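Local coordinates for protein osa (Shigella flexneri, PDB 4O7K) that suppresses the oncogenicity of Agrobacterium tumefaciens, acting as a plasmid fertility inhibition factor, at residues A[43-48]-A[57-62]; A[118-123]-A[155-160]. The protein carries 1 engineered substitution. All blocks are in the same frame, centred on the assembly; numbering follows the deposited sequence.

Interactions 1 and 2 lie in series along the chain and illustrate how one small fold joins a hairpin to a second sheet. Interaction 1 closes the hairpin of strands 44-47 and 55-58; interaction 2 ties the next strand of that mixed sheet, 118-128, to strand 153-158 of a separate three-stranded sheet. Their centres are about 10 Å apart. T58 belongs to the hairpin yet also pairs with the neighbouring strand, its N lying 3.0 Å from V118 O and its O 3.1 Å from L120 N, both probable hydrogen bonds. Side chains continue the connection: W45 touches both L120 and P155, and A62 packs on L157.

Interaction 1: A[43-48]-A[57-62]; sequences VVWRLP and MTASNA
M57 and W45 form a hydrogen-bonded pair in the antiparallel beta hairpin of strands 44-47 and 55-58. W45 N donates to M57 O at 2.9 Å, and M57 N answers to W45 O at 3.1 Å. M57 buries the most surface here. Its CG, anti to the carbonyl carbon (chi1 -58°), lies 3.9 Å from L47 CD1, while its sulphur reaches the other methyl of the same leucine, SD to CD2 being 3.9 Å, and the two side chains pass at a slant. The indole of W45 works mainly through its six-membered ring: CE3 has M57 O near the ring plane at the edge, and CZ3 comes within 4.1 Å of A59 CB. V43 CG1 sits over one face, offset toward the rim. Beyond the hairpin, W45 NE1 is hydrogen-bonded to Y70 OH, and the two aromatic planes stand nearly perpendicular. Past the last bridge, V44 with T58, the pairing finishes on one carbonyl oxygen gripped twice. V43 O accepts from A59 N at 3.1 Å and, from the opposite face of its plane, from T58 OG1 at 2.8 Å, the hydroxyl tilted 33° out of that plane.

Interaction 2: A[118-123]-A[155-160]; sequences VPLADV and PVLSRD
A121 O accepts from L157 N at 2.8 Å, the donor standing almost straight off the carbonyl, with a C=O...N angle of 168°. L157 also offers its own carbonyl, and V123 N donates to L157 O at 2.9 Å. Together these bonds make a single beta bridge between D122 and L157, in the alternating pattern of a parallel pair although the short segments diverge by 46°. The bridge joins two sheets, since strand 118-128 belongs to the mixed sheet and strand 153-158 edges the three-stranded one, within a family assigned to the ParB/Srx clan.

Side chains fill in beside this narrow link. L157 and L120 bury the most surface and meet at about a right angle: L120 CD1 packs 3.7 Å from L157 CG, and L120 CB touches both CG and CD1 of that leucine. The other methyl of L120 goes to the proline ring, CD2 to P155 CG being 3.7 Å. D122 runs alongside L157, pointing the same way, which brings its carboxylate OD1 to 3.4 Å from L157 CB. V123 and V156 cross at about a right angle; with V123 CG2 lodged between its backbone N and carbonyl carbon, that methyl lies 3.9 Å from V156 CG2. Helix 161-171 meets V123 through L167, and I68 of strand 67-72 touches both P155 and L157.

Where the backbones part, water takes over the pairing. Beyond V123 and S158, one water donates to V123 O and accepts from R159 N. Beside A121 and P155, another water accepts from A121 N at 2.8 Å and donates to P155 O at 2.9 Å.

Interaction 1: A[43-48]-A[57-62]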
ATOM      1  N   VAL A  43      -4.353  13.253  10.472  1.00 34.18           N
ATOM      2  CA  VAL A  43      -3.334  12.244  10.688  1.00 32.58           C
ATOM      3  C   VAL A  43      -2.398  12.235   9.489  1.00 31.86           C
ATOM      4  O   VAL A  43      -2.836  12.075   8.350  1.00 29.92           O
ATOM      5  CB  VAL A  43      -3.944  10.864  10.899  1.00 29.19           C
ATOM      6  CG1 VAL A  43      -2.847   9.814  11.049  1.00 32.14           C
ATOM      7  CG2 VAL A  43      -4.846  10.884  12.125  1.00 33.30           C
ATOM      8  N   VAL A  44      -1.112  12.444   9.752  1.00 30.06           N
ATOM      9  CA  VAL A  44      -0.105  12.445   8.702  1.00 29.53           C
ATOM     10  C   VAL A  44       1.054  11.538   9.083  1.00 32.08           C
ATOM     11  O   VAL A  44       1.513  11.552  10.228  1.00 27.68           O
ATOM     12  CB  VAL A  44       0.423  13.868   8.424  1.00 31.98           C
ATOM     13  CG1 VAL A  44       1.610  13.827   7.459  1.00 27.04           C
ATOM     14  CG2 VAL A  44      -0.695  14.743   7.865  1.00 35.41           C
ATOM     15  N   TRP A  45       1.509  10.726   8.133  1.00 30.86           N
ATOM     16  CA  TRP A  45       2.724   9.944   8.330  1.00 24.61           C
ATOM     17  C   TRP A  45       3.866  10.453   7.474  1.00 24.99           C
ATOM     18  O   TRP A  45       3.668  10.864   6.333  1.00 26.33           O
ATOM     19  CB  TRP A  45       2.516   8.478   7.986  1.00 24.57           C
ATOM     20  CG  TRP A  45       1.530   7.738   8.788  1.00 25.80           C
ATOM     21  CD1 TRP A  45       1.773   6.986   9.898  1.00 24.20           C
ATOM     22  CD2 TRP A  45       0.133   7.607   8.507  1.00 23.68           C
ATOM     23  NE1 TRP A  45       0.607   6.414  10.348  1.00 25.20           N
ATOM     24  CE2 TRP A  45      -0.415   6.775   9.508  1.00 25.82           C
ATOM     25  CE3 TRP A  45      -0.709   8.123   7.518  1.00 24.40           C
ATOM     26  CZ2 TRP A  45      -1.772   6.444   9.541  1.00 26.17           C
ATOM     27  CZ3 TRP A  45      -2.061   7.784   7.551  1.00 25.25           C
ATOM     28  CH2 TRP A  45      -2.572   6.962   8.563  1.00 23.63           C
ATOM     29  N   ARG A  46       5.068  10.397   8.044  1.00 25.62           N
ATOM     30  CA  ARG A  46       6.294  10.482   7.282  1.00 27.04           C
ATOM     31  C   ARG A  46       6.663   9.067   6.861  1.00 24.30           C
ATOM     32  O   ARG A  46       6.647   8.147   7.682  1.00 24.44           O
ATOM     33  CB  ARG A  46       7.417  11.116   8.120  1.00 25.69           C
ATOM     34  CG  ARG A  46       8.788  11.043   7.456  1.00 28.16           C
ATOM     35  CD  ARG A  46       9.943  11.464   8.382  1.00 33.49           C
ATOM     36  NE  ARG A  46      11.217  11.196   7.714  1.00 37.75           N
ATOM     37  CZ  ARG A  46      12.029  10.179   7.992  1.00 28.46           C
ATOM     38  NH1 ARG A  46      11.750   9.327   8.975  1.00 29.54           N
ATOM     39  NH2 ARG A  46      13.133  10.014   7.277  1.00 31.41           N
ATOM     40  N   LEU A  47       6.976   8.880   5.585  1.00 24.38           N
ATOM     41  CA  LEU A  47       7.389   7.559   5.108  1.00 25.95           C
ATOM     42  C   LEU A  47       8.814   7.644   4.576  1.00 26.79           C
ATOM     43  O   LEU A  47       9.081   8.396   3.643  1.00 27.94           O
ATOM     44  CB  LEU A  47       6.434   7.036   4.016  1.00 23.95           C
ATOM     45  CG  LEU A  47       5.012   6.641   4.423  1.00 24.92           C
ATOM     46  CD1 LEU A  47       4.174   7.888   4.608  1.00 31.63           C
ATOM     47  CD2 LEU A  47       4.380   5.777   3.348  1.00 31.26           C
ATOM     48  N   PRO A  48       9.738   6.889   5.188  1.00 30.16           N
ATOM     49  CA  PRO A  48      11.105   6.823   4.662  1.00 35.43           C
ATOM     50  C   PRO A  48      11.082   6.203   3.272  1.00 34.95           C
ATOM     51  O   PRO A  48      10.347   5.233   3.071  1.00 31.71           O
ATOM     52  CB  PRO A  48      11.837   5.909   5.650  1.00 36.98           C
ATOM     53  CG  PRO A  48      10.920   5.787   6.853  1.00 33.69           C
ATOM     54  CD  PRO A  48       9.534   5.993   6.339  1.00 32.81           C
ATOM     55  N   MET A  57       2.043  10.990   3.719  1.00 26.38           N
ATOM     56  CA  MET A  57       0.686  10.602   3.385  1.00 25.99           C
ATOM     57  C   MET A  57      -0.252  10.967   4.519  1.00 29.70           C
ATOM     58  O   MET A  57       0.194  11.200   5.645  1.00 24.78           O
ATOM     59  CB  MET A  57       0.607   9.101   3.070  1.00 24.06           C
ATOM     60  CG  MET A  57       1.513   8.677   1.920  1.00 21.88           C
ATOM     61  SD  MET A  57       1.185   6.988   1.380  1.00 25.73           S
ATOM     62  CE  MET A  57      -0.188   7.305   0.277  1.00 24.66           C
ATOM     63  N   THR A  58      -1.549  11.009   4.219  1.00 26.02           N
ATOM     64  CA  THR A  58      -2.538  11.434   5.195  1.00 25.04           C
ATOM     65  C   THR A  58      -3.827  10.621   5.102  1.00 28.47           C
ATOM     66  O   THR A  58      -4.172  10.112   4.040  1.00 28.42           O
ATOM     67  CB  THR A  58      -2.891  12.927   5.028  1.00 26.06           C
ATOM     68  OG1 THR A  58      -3.862  13.294   6.014  1.00 26.27           O
ATOM     69  CG2 THR A  58      -3.464  13.193   3.634  1.00 27.42           C
ATOM     70  N   ALA A  59      -4.535  10.509   6.219  1.00 28.89           N
ATOM     71  CA  ALA A  59      -5.834   9.841   6.234  1.00 27.34           C
ATOM     72  C   ALA A  59      -6.979  10.855   6.217  1.00 28.73           C
ATOM     73  O   ALA A  59      -8.090  10.554   6.658  1.00 29.74           O
ATOM     74  CB  ALA A  59      -5.949   8.937   7.459  1.00 29.19           C
ATOM     75  N   SER A  60      -6.708  12.054   5.707  1.00 31.79           N
ATOM     76  CA  SER A  60      -7.679  13.141   5.770  1.00 34.35           C
ATOM     77  C   SER A  60      -8.952  12.818   4.998  1.00 35.92           C
ATOM     78  O   SER A  60     -10.025  13.320   5.326  1.00 38.90           O
ATOM     79  CB  SER A  60      -7.062  14.440   5.243  1.00 34.01           C
ATOM     80  OG  SER A  60      -6.818  14.362   3.855  1.00 37.03           O
ATOM     81  N   ASN A  61      -8.834  11.972   3.982  1.00 33.68           N
ATOM     82  CA  ASN A  61      -9.977  11.647   3.145  1.00 35.80           C
ATOM     83  C   ASN A  61     -10.755  10.441   3.672  1.00 39.80           C
ATOM     84  O   ASN A  61     -11.782  10.067   3.116  1.00 39.15           O
ATOM     85  CB  ASN A  61      -9.530  11.396   1.698  1.00 41.57           C
ATOM     86  CG  ASN A  61      -9.005  12.668   1.000  1.00 48.85           C
ATOM     87  OD1 ASN A  61      -8.587  12.619  -0.159  1.00 52.41           O
ATOM     88  ND2 ASN A  61      -9.021  13.797   1.704  1.00 44.69           N
ATOM     89  N   ALA A  62     -10.281   9.845   4.760  1.00 31.77           N
ATOM     90  CA  ALA A  62     -10.936   8.671   5.336  1.00 33.61           C
ATOM     91  C   ALA A  62     -12.208   8.996   6.131  1.00 35.08           C
ATOM     92  O   ALA A  62     -12.328  10.068   6.731  1.00 32.10           O
ATOM     93  CB  ALA A  62      -9.955   7.921   6.232  1.00 27.81           C
TER

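Interaction 2: A[118-123]-A[155-160]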
ATOM      1  N   VAL A 118       0.015  12.892   0.437  1.00 29.67           N
ATOM      2  CA  VAL A 118      -0.824  12.087  -0.442  1.00 29.38           C
ATOM      3  C   VAL A 118      -1.847  11.274   0.362  1.00 24.83           C
ATOM      4  O   VAL A 118      -1.474  10.539   1.268  1.00 25.72           O
ATOM      5  CB  VAL A 118       0.036  11.134  -1.291  1.00 27.25           C
ATOM      6  CG1 VAL A 118      -0.854  10.257  -2.201  1.00 23.84           C
ATOM      7  CG2 VAL A 118       1.035  11.934  -2.114  1.00 30.80           C
ATOM      8  N   PRO A 119      -3.143  11.406   0.035  1.00 29.90           N
ATOM      9  CA  PRO A 119      -4.167  10.593   0.712  1.00 29.39           C
ATOM     10  C   PRO A 119      -3.951   9.092   0.507  1.00 24.85           C
ATOM     11  O   PRO A 119      -3.421   8.672  -0.524  1.00 23.07           O
ATOM     12  CB  PRO A 119      -5.472  11.061   0.062  1.00 33.95           C
ATOM     13  CG  PRO A 119      -5.163  12.459  -0.408  1.00 35.62           C
ATOM     14  CD  PRO A 119      -3.743  12.394  -0.880  1.00 31.14           C
ATOM     15  N   LEU A 120      -4.344   8.301   1.499  1.00 26.74           N
ATOM     16  CA  LEU A 120      -4.189   6.854   1.442  1.00 24.86           C
ATOM     17  C   LEU A 120      -5.029   6.222   0.336  1.00 23.92           C
ATOM     18  O   LEU A 120      -6.069   6.746  -0.044  1.00 25.49           O
ATOM     19  CB  LEU A 120      -4.584   6.227   2.778  1.00 22.78           C
ATOM     20  CG  LEU A 120      -3.766   6.686   3.989  1.00 25.47           C
ATOM     21  CD1 LEU A 120      -4.222   5.901   5.214  1.00 25.95           C
ATOM     22  CD2 LEU A 120      -2.297   6.485   3.707  1.00 26.50           C
ATOM     23  N   ALA A 121      -4.557   5.081  -0.147  1.00 20.30           N
ATOM     24  CA  ALA A 121      -5.334   4.199  -1.007  1.00 25.07           C
ATOM     25  C   ALA A 121      -6.439   3.515  -0.220  1.00 27.33           C
ATOM     26  O   ALA A 121      -6.284   3.214   0.972  1.00 28.96           O
ATOM     27  CB  ALA A 121      -4.431   3.163  -1.640  1.00 22.74           C
ATOM     28  N   ASP A 122      -7.551   3.272  -0.899  1.00 23.78           N
ATOM     29  CA  ASP A 122      -8.666   2.489  -0.361  1.00 26.67           C
ATOM     30  C   ASP A 122      -8.694   1.118  -1.028  1.00 29.35           C
ATOM     31  O   ASP A 122      -8.921   1.014  -2.232  1.00 26.41           O
ATOM     32  CB  ASP A 122      -9.984   3.218  -0.595  1.00 24.41           C
ATOM     33  CG  ASP A 122     -10.069   4.517   0.182  1.00 31.48           C
ATOM     34  OD1 ASP A 122     -10.498   4.480   1.354  1.00 26.16           O
ATOM     35  OD2 ASP A 122      -9.706   5.573  -0.380  1.00 29.14           O
ATOM     36  N   VAL A 123      -8.423   0.071  -0.253  1.00 27.36           N
ATOM     37  CA  VAL A 123      -8.301  -1.266  -0.820  1.00 25.74           C
ATOM     38  C   VAL A 123      -9.254  -2.238  -0.134  1.00 26.66           C
ATOM     39  O   VAL A 123      -9.915  -1.902   0.848  1.00 24.72           O
ATOM     40  CB  VAL A 123      -6.865  -1.819  -0.705  1.00 27.01           C
ATOM     41  CG1 VAL A 123      -5.857  -0.860  -1.368  1.00 21.50           C
ATOM     42  CG2 VAL A 123      -6.519  -2.062   0.754  1.00 25.86           C
ATOM     43  N   PRO A 155       0.567   2.691   5.178  1.00 23.41           N
ATOM     44  CA  PRO A 155      -0.826   2.463   5.567  1.00 23.76           C
ATOM     45  C   PRO A 155      -1.761   2.436   4.360  1.00 23.03           C
ATOM     46  O   PRO A 155      -1.476   3.077   3.345  1.00 22.45           O
ATOM     47  CB  PRO A 155      -1.150   3.656   6.469  1.00 22.25           C
ATOM     48  CG  PRO A 155      -0.151   4.710   6.116  1.00 25.65           C
ATOM     49  CD  PRO A 155       0.989   4.088   5.374  1.00 25.31           C
ATOM     50  N   VAL A 156      -2.849   1.690   4.488  1.00 24.60           N
ATOM     51  CA  VAL A 156      -3.921   1.687   3.500  1.00 21.56           C
ATOM     52  C   VAL A 156      -5.232   1.740   4.271  1.00 23.09           C
ATOM     53  O   VAL A 156      -5.258   1.498   5.482  1.00 25.44           O
ATOM     54  CB  VAL A 156      -3.892   0.448   2.581  1.00 23.01           C
ATOM     55  CG1 VAL A 156      -2.641   0.435   1.710  1.00 23.23           C
ATOM     56  CG2 VAL A 156      -3.994  -0.837   3.405  1.00 26.40           C
ATOM     57  N   LEU A 157      -6.307   2.063   3.567  1.00 21.66           N
ATOM     58  CA  LEU A 157      -7.632   2.210   4.165  1.00 23.01           C
ATOM     59  C   LEU A 157      -8.556   1.063   3.773  1.00 26.56           C
ATOM     60  O   LEU A 157      -8.564   0.635   2.627  1.00 26.74           O
ATOM     61  CB  LEU A 157      -8.262   3.537   3.736  1.00 25.14           C
ATOM     62  CG  LEU A 157      -7.667   4.803   4.354  1.00 23.47           C
ATOM     63  CD1 LEU A 157      -8.227   6.016   3.636  1.00 23.64           C
ATOM     64  CD2 LEU A 157      -8.027   4.844   5.833  1.00 23.60           C
ATOM     65  N   SER A 158      -9.329   0.587   4.745  1.00 23.07           N
ATOM     66  CA  SER A 158     -10.260  -0.511   4.555  1.00 24.16           C
ATOM     67  C   SER A 158     -11.624  -0.112   5.099  1.00 29.71           C
ATOM     68  O   SER A 158     -11.725   0.617   6.085  1.00 26.56           O
ATOM     69  CB  SER A 158      -9.740  -1.769   5.246  1.00 25.25           C
ATOM     70  OG  SER A 158     -10.722  -2.779   5.296  1.00 28.81           O
ATOM     71  N   ARG A 159     -12.668  -0.627   4.456  1.00 24.33           N
ATOM     72  CA  ARG A 159     -14.042  -0.173   4.640  1.00 27.42           C
ATOM     73  C   ARG A 159     -14.635  -0.538   6.002  1.00 25.02           C
ATOM     74  O   ARG A 159     -15.544   0.135   6.490  1.00 29.29           O
ATOM     75  CB  ARG A 159     -14.904  -0.779   3.512  1.00 33.51           C
ATOM     76  CG  ARG A 159     -15.994   0.104   2.922  1.00 58.12           C
ATOM     77  CD  ARG A 159     -16.672  -0.610   1.735  1.00 46.60           C
ATOM     78  NE  ARG A 159     -15.714  -0.896   0.659  1.00 57.88           N
ATOM     79  CZ  ARG A 159     -15.678  -2.017  -0.068  1.00 53.54           C
ATOM     80  NH1 ARG A 159     -16.553  -3.000   0.141  1.00 49.89           N
ATOM     81  NH2 ARG A 159     -14.753  -2.157  -1.012  1.00 32.95           N
ATOM     82  N   ASP A 160     -14.145  -1.616   6.604  1.00 26.37           N
ATOM     83  CA  ASP A 160     -14.750  -2.146   7.826  1.00 26.57           C
ATOM     84  C   ASP A 160     -13.795  -3.049   8.603  1.00 29.94           C
ATOM     85  O   ASP A 160     -12.748  -3.455   8.093  1.00 28.57           O
ATOM     86  CB  ASP A 160     -16.037  -2.915   7.490  1.00 25.09           C
ATOM     87  CG  ASP A 160     -15.799  -4.023   6.487  1.00 26.51           C
ATOM     88  OD1 ASP A 160     -15.301  -5.096   6.875  1.00 29.74           O
ATOM     89  OD2 ASP A 160     -16.100  -3.814   5.300  1.00 40.64           O
TER
HETATM   90  O   HOH W   1      -2.051   4.187   0.763  1.00 24.82           O
HETATM   91  O   HOH W   2     -11.951  -2.674   2.565  1.00 26.42           O